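Local structure of UBX domain-containing protein 7 (Homo sapiens, 5X3P) at residues R55-S58 with H59-Y62; T22-E25 with Q26-L29. The protein serves as a ubiquitin-binding adapter that links neddylated cullin-RING ligases to the segregase VCP/p97, which its UBX domain, the piece described here, binds. The protein carries 1 engineered substitution. All blocks are in the same frame, centred on the assembly; numbering follows the deposited sequence.

Contact 1: R55-S58 with H59-Y62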
loop_
_atom_site.group_PDB
_atom_site.type_symbol
_atom_site.label_atom_id
_atom_site.label_comp_id
_atom_site.label_asym_id
_atom_site.label_seq_id
_atom_site.Cartn_x
_atom_site.Cartn_y
_atom_site.Cartn_z
ATOM N N ARG A 55 0.291 -7.818 -6.573
ATOM C CA ARG A 55 1.224 -6.828 -7.077
ATOM C C ARG A 55 2.294 -6.626 -6.025
ATOM O O ARG A 55 1.989 -6.562 -4.839
ATOM C CB ARG A 55 0.490 -5.504 -7.327
ATOM C CG ARG A 55 -0.371 -5.458 -8.597
ATOM C CD ARG A 55 -1.247 -4.215 -8.590
ATOM N NE ARG A 55 -2.141 -4.374 -7.474
ATOM C CZ ARG A 55 -3.449 -4.216 -7.491
ATOM N NH1 ARG A 55 -4.102 -3.805 -8.570
ATOM N NH2 ARG A 55 -4.090 -4.463 -6.378
ATOM N N LYS A 56 3.547 -6.540 -6.451
ATOM C CA LYS A 56 4.600 -6.106 -5.551
ATOM C C LYS A 56 4.717 -4.607 -5.764
ATOM O O LYS A 56 5.253 -4.164 -6.789
ATOM C CB LYS A 56 5.918 -6.802 -5.890
ATOM C CG LYS A 56 5.845 -8.327 -5.920
ATOM C CD LYS A 56 6.516 -8.951 -4.697
ATOM C CE LYS A 56 6.740 -10.462 -4.878
ATOM N NZ LYS A 56 7.765 -10.795 -5.920
ATOM N N LEU A 57 4.181 -3.823 -4.832
ATOM C CA LEU A 57 4.149 -2.373 -4.997
ATOM C C LEU A 57 5.559 -1.791 -4.905
ATOM O O LEU A 57 5.842 -0.685 -5.399
ATOM C CB LEU A 57 3.223 -1.733 -3.952
ATOM C CG LEU A 57 1.775 -2.231 -3.887
ATOM C CD1 LEU A 57 1.012 -1.447 -2.813
ATOM C CD2 LEU A 57 1.098 -2.015 -5.230
ATOM N N SER A 58 6.465 -2.534 -4.283
ATOM C CA SER A 58 7.834 -2.056 -4.204
ATOM C C SER A 58 8.473 -2.123 -5.586
ATOM O O SER A 58 9.488 -1.484 -5.828
ATOM C CB SER A 58 8.648 -2.852 -3.169
ATOM O OG SER A 58 10.007 -2.412 -3.112
ATOM N N HIS A 59 7.876 -2.888 -6.501
ATOM C CA HIS A 59 8.401 -2.953 -7.878
ATOM C C HIS A 59 7.966 -1.740 -8.721
ATOM O O HIS A 59 8.433 -1.554 -9.851
ATOM C CB HIS A 59 7.977 -4.252 -8.582
ATOM C CG HIS A 59 8.621 -5.480 -8.030
ATOM N ND1 HIS A 59 8.465 -6.719 -8.609
ATOM C CD2 HIS A 59 9.424 -5.660 -6.951
ATOM C CE1 HIS A 59 9.152 -7.615 -7.917
ATOM N NE2 HIS A 59 9.745 -6.997 -6.910
ATOM N N LEU A 60 7.075 -0.922 -8.169
ATOM C CA LEU A 60 6.599 0.270 -8.862
ATOM C C LEU A 60 7.281 1.523 -8.328
ATOM O O LEU A 60 7.692 1.580 -7.159
ATOM C CB LEU A 60 5.084 0.411 -8.706
ATOM C CG LEU A 60 4.220 -0.745 -9.200
ATOM C CD1 LEU A 60 2.762 -0.528 -8.797
ATOM C CD2 LEU A 60 4.329 -0.892 -10.714
ATOM N N ASP A 61 7.407 2.534 -9.187
ATOM C CA ASP A 61 7.920 3.833 -8.755
ATOM C C ASP A 61 6.934 4.481 -7.788
ATOM O O ASP A 61 5.738 4.595 -8.092
ATOM C CB ASP A 61 8.096 4.739 -9.971
ATOM C CG ASP A 61 9.099 5.833 -9.733
ATOM O OD1 ASP A 61 8.790 6.754 -8.946
ATOM O OD2 ASP A 61 10.197 5.767 -10.334
ATOM N N TYR A 62 7.421 4.928 -6.629
ATOM C CA TYR A 62 6.527 5.459 -5.593
ATOM C C TYR A 62 5.880 6.796 -6.008
ATOM O O TYR A 62 4.913 7.262 -5.393
ATOM C CB TYR A 62 7.266 5.554 -4.246
ATOM C CG TYR A 62 7.611 4.189 -3.637
ATOM C CD1 TYR A 62 6.955 3.023 -4.063
ATOM C CD2 TYR A 62 8.585 4.062 -2.639
ATOM C CE1 TYR A 62 7.265 1.773 -3.515
ATOM C CE2 TYR A 62 8.890 2.807 -2.073
ATOM C CZ TYR A 62 8.231 1.676 -2.521
ATOM O OH TYR A 62 8.528 0.438 -1.974
#
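K56 and L57 each accept a backbone hydrogen bond from three residues on. H59 N lies 2.9 Å from K56 O, and L60 N lies 3.0 Å from L57 O with an N-H...O angle of 155°. These two successive bonds from residue i+3 to residue i define the 3-10 turn. A CH-pi contact joins K56 and H59: K56 CB sits over one face of the H59 ring, 3.6 Å from its centroid and only 8° off its normal. H59 CG is anti to its carbonyl carbon (chi1 -69°), which carries the imidazole back alongside the lysine chain. Apolar packing is lighter, L57 CD2 meeting L60 CD1 at 4.2 Å. The Y62 ring comes back beside the turn: L57 O lies at the ring edge of Y62, near its plane, 3.4 Å from CE1, and Y62 OH is 3.4 Å from S58 CA. N43 hydrogen-bonds to that hydroxyl, and S58 OG bonds to R82. With an alanine in place of Y62, L57 O would probably lose its aromatic neighbour and N43 its hydroxyl partner. This 3-10 turn leads out of edge strand 55-56 in the ubiquitin-like beta-grasp fold of the UBX domain.

Contact 2: T22-E25 with Q26-L29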
loop_
_atom_site.group_PDB
_atom_site.type_symbol
_atom_site.label_atom_id
_atom_site.label_comp_id
_atom_site.label_asym_id
_atom_site.label_seq_id
_atom_site.Cartn_x
_atom_site.Cartn_y
_atom_site.Cartn_z
ATOM N N THR A 22 -8.436 5.317 3.668
ATOM C CA THR A 22 -8.847 5.608 2.298
ATOM C C THR A 22 -7.944 6.677 1.705
ATOM O O THR A 22 -7.727 7.710 2.328
ATOM C CB THR A 22 -10.295 6.125 2.261
ATOM O OG1 THR A 22 -11.176 5.060 2.610
ATOM C CG2 THR A 22 -10.665 6.656 0.869
ATOM N N LEU A 23 -7.427 6.448 0.502
ATOM C CA LEU A 23 -6.661 7.482 -0.192
ATOM C C LEU A 23 -7.343 7.844 -1.507
ATOM O O LEU A 23 -7.882 6.969 -2.186
ATOM C CB LEU A 23 -5.213 7.030 -0.438
ATOM C CG LEU A 23 -4.381 6.829 0.837
ATOM C CD1 LEU A 23 -3.043 6.159 0.549
ATOM C CD2 LEU A 23 -4.131 8.155 1.548
ATOM N N PRO A 24 -7.319 9.138 -1.881
ATOM C CA PRO A 24 -7.881 9.520 -3.185
ATOM C C PRO A 24 -7.134 8.769 -4.288
ATOM O O PRO A 24 -5.944 8.459 -4.105
ATOM C CB PRO A 24 -7.577 11.028 -3.279
ATOM C CG PRO A 24 -7.378 11.474 -1.843
ATOM C CD PRO A 24 -6.766 10.288 -1.139
ATOM N N GLU A 25 -7.804 8.470 -5.398
ATOM C CA GLU A 25 -7.198 7.674 -6.464
ATOM C C GLU A 25 -5.976 8.374 -7.038
ATOM O O GLU A 25 -5.065 7.713 -7.559
ATOM C CB GLU A 25 -8.209 7.437 -7.587
ATOM C CG GLU A 25 -8.164 6.048 -8.164
ATOM C CD GLU A 25 -9.129 5.860 -9.327
ATOM O OE1 GLU A 25 -9.403 6.843 -10.060
ATOM O OE2 GLU A 25 -9.612 4.719 -9.498
ATOM N N GLN A 26 -5.959 9.708 -6.945
ATOM C CA GLN A 26 -4.845 10.507 -7.467
ATOM C C GLN A 26 -3.693 10.637 -6.464
ATOM O O GLN A 26 -2.664 11.237 -6.767
ATOM C CB GLN A 26 -5.325 11.894 -7.910
ATOM C CG GLN A 26 -6.306 11.856 -9.091
ATOM C CD GLN A 26 -5.769 11.073 -10.275
ATOM O OE1 GLN A 26 -6.432 10.173 -10.797
ATOM N NE2 GLN A 26 -4.568 11.416 -10.712
ATOM N N ALA A 27 -3.865 10.080 -5.268
ATOM C CA ALA A 27 -2.769 10.056 -4.317
ATOM C C ALA A 27 -1.648 9.197 -4.893
ATOM O O ALA A 27 -1.902 8.224 -5.628
ATOM C CB ALA A 27 -3.229 9.515 -2.967
ATOM N N LYS A 28 -0.407 9.560 -4.581
ATOM C CA LYS A 28 0.746 8.809 -5.065
ATOM C C LYS A 28 0.991 7.616 -4.161
ATOM O O LYS A 28 0.729 7.701 -2.958
ATOM C CB LYS A 28 1.987 9.695 -5.042
ATOM C CG LYS A 28 1.896 10.926 -5.927
ATOM C CD LYS A 28 3.043 11.877 -5.625
ATOM C CE LYS A 28 3.091 13.001 -6.647
ATOM N NZ LYS A 28 4.039 14.072 -6.230
ATOM N N LEU A 29 1.529 6.527 -4.721
ATOM C CA LEU A 29 1.916 5.365 -3.901
ATOM C C LEU A 29 2.733 5.784 -2.670
ATOM O O LEU A 29 2.584 5.210 -1.599
ATOM C CB LEU A 29 2.730 4.367 -4.725
ATOM C CG LEU A 29 1.986 3.420 -5.660
ATOM C CD1 LEU A 29 2.974 2.406 -6.251
ATOM C CD2 LEU A 29 0.834 2.699 -4.927
#
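A27 folds back over P24, and the pair is joined by a backbone hydrogen bond and by side-chain packing. A27 N donates to P24 O at 2.9 Å with an N-H...O angle of 156°. The methyl of A27 approaches the same oxygen, its CB lying 3.1 Å from P24 O, a snug fit on an acceptor already engaged by the amide. That CB also meets two apolar neighbours at the same distance: L23 CB at 4.1 Å and the ring carbon P24 CD at 4.1 Å. Outside the turn, M66 of helix 66-69 packs against both A27 and L23 and forms a backbone bond with A27.

E25 and Q26 occupy the two corner positions. Both have right-handed helical backbone angles, which together with the bond from A27 N to P24 O is the evidence for a type I beta turn from P24 to A27. The surface buried at E25 and Q26 comes largely from their being consecutive in the chain, and their side chains are better placed by partners beyond the turn. The glutamate chain, extended beyond CG (chi2 -177°), packs on P5 and Q67, while Q26 touches T65. The backbone of E25 has further bonds to P5 and Q67, so the corner is held from the N-terminal strand region and from helix 66-69 as well. Such a type I turn, at the end of strand 18-24, starts the crossing from the first beta hairpin to the main helix of the ubiquitin-like beta-grasp fold.

Overall arrangement
Contact 2 comes first along the chain and contact 1 follows, their centres about 14 Å apart. Each begins at an outermost strand of the same five-stranded mixed sheet: 18-24 for contact 2, 55-56 for contact 1. They meet at the start of helix 29-38, where L60 CB lies 3.8 Å from L29 CD1 and Y62 O 3.7 Å from L29 CB. Both turns thus pack together at the N-terminal end of this helix, with contact 1 leading on toward helix 66-69, against which contact 2 packs. Together they join sheet edges to helix in the UBX domain, the part of the protein that engages p97.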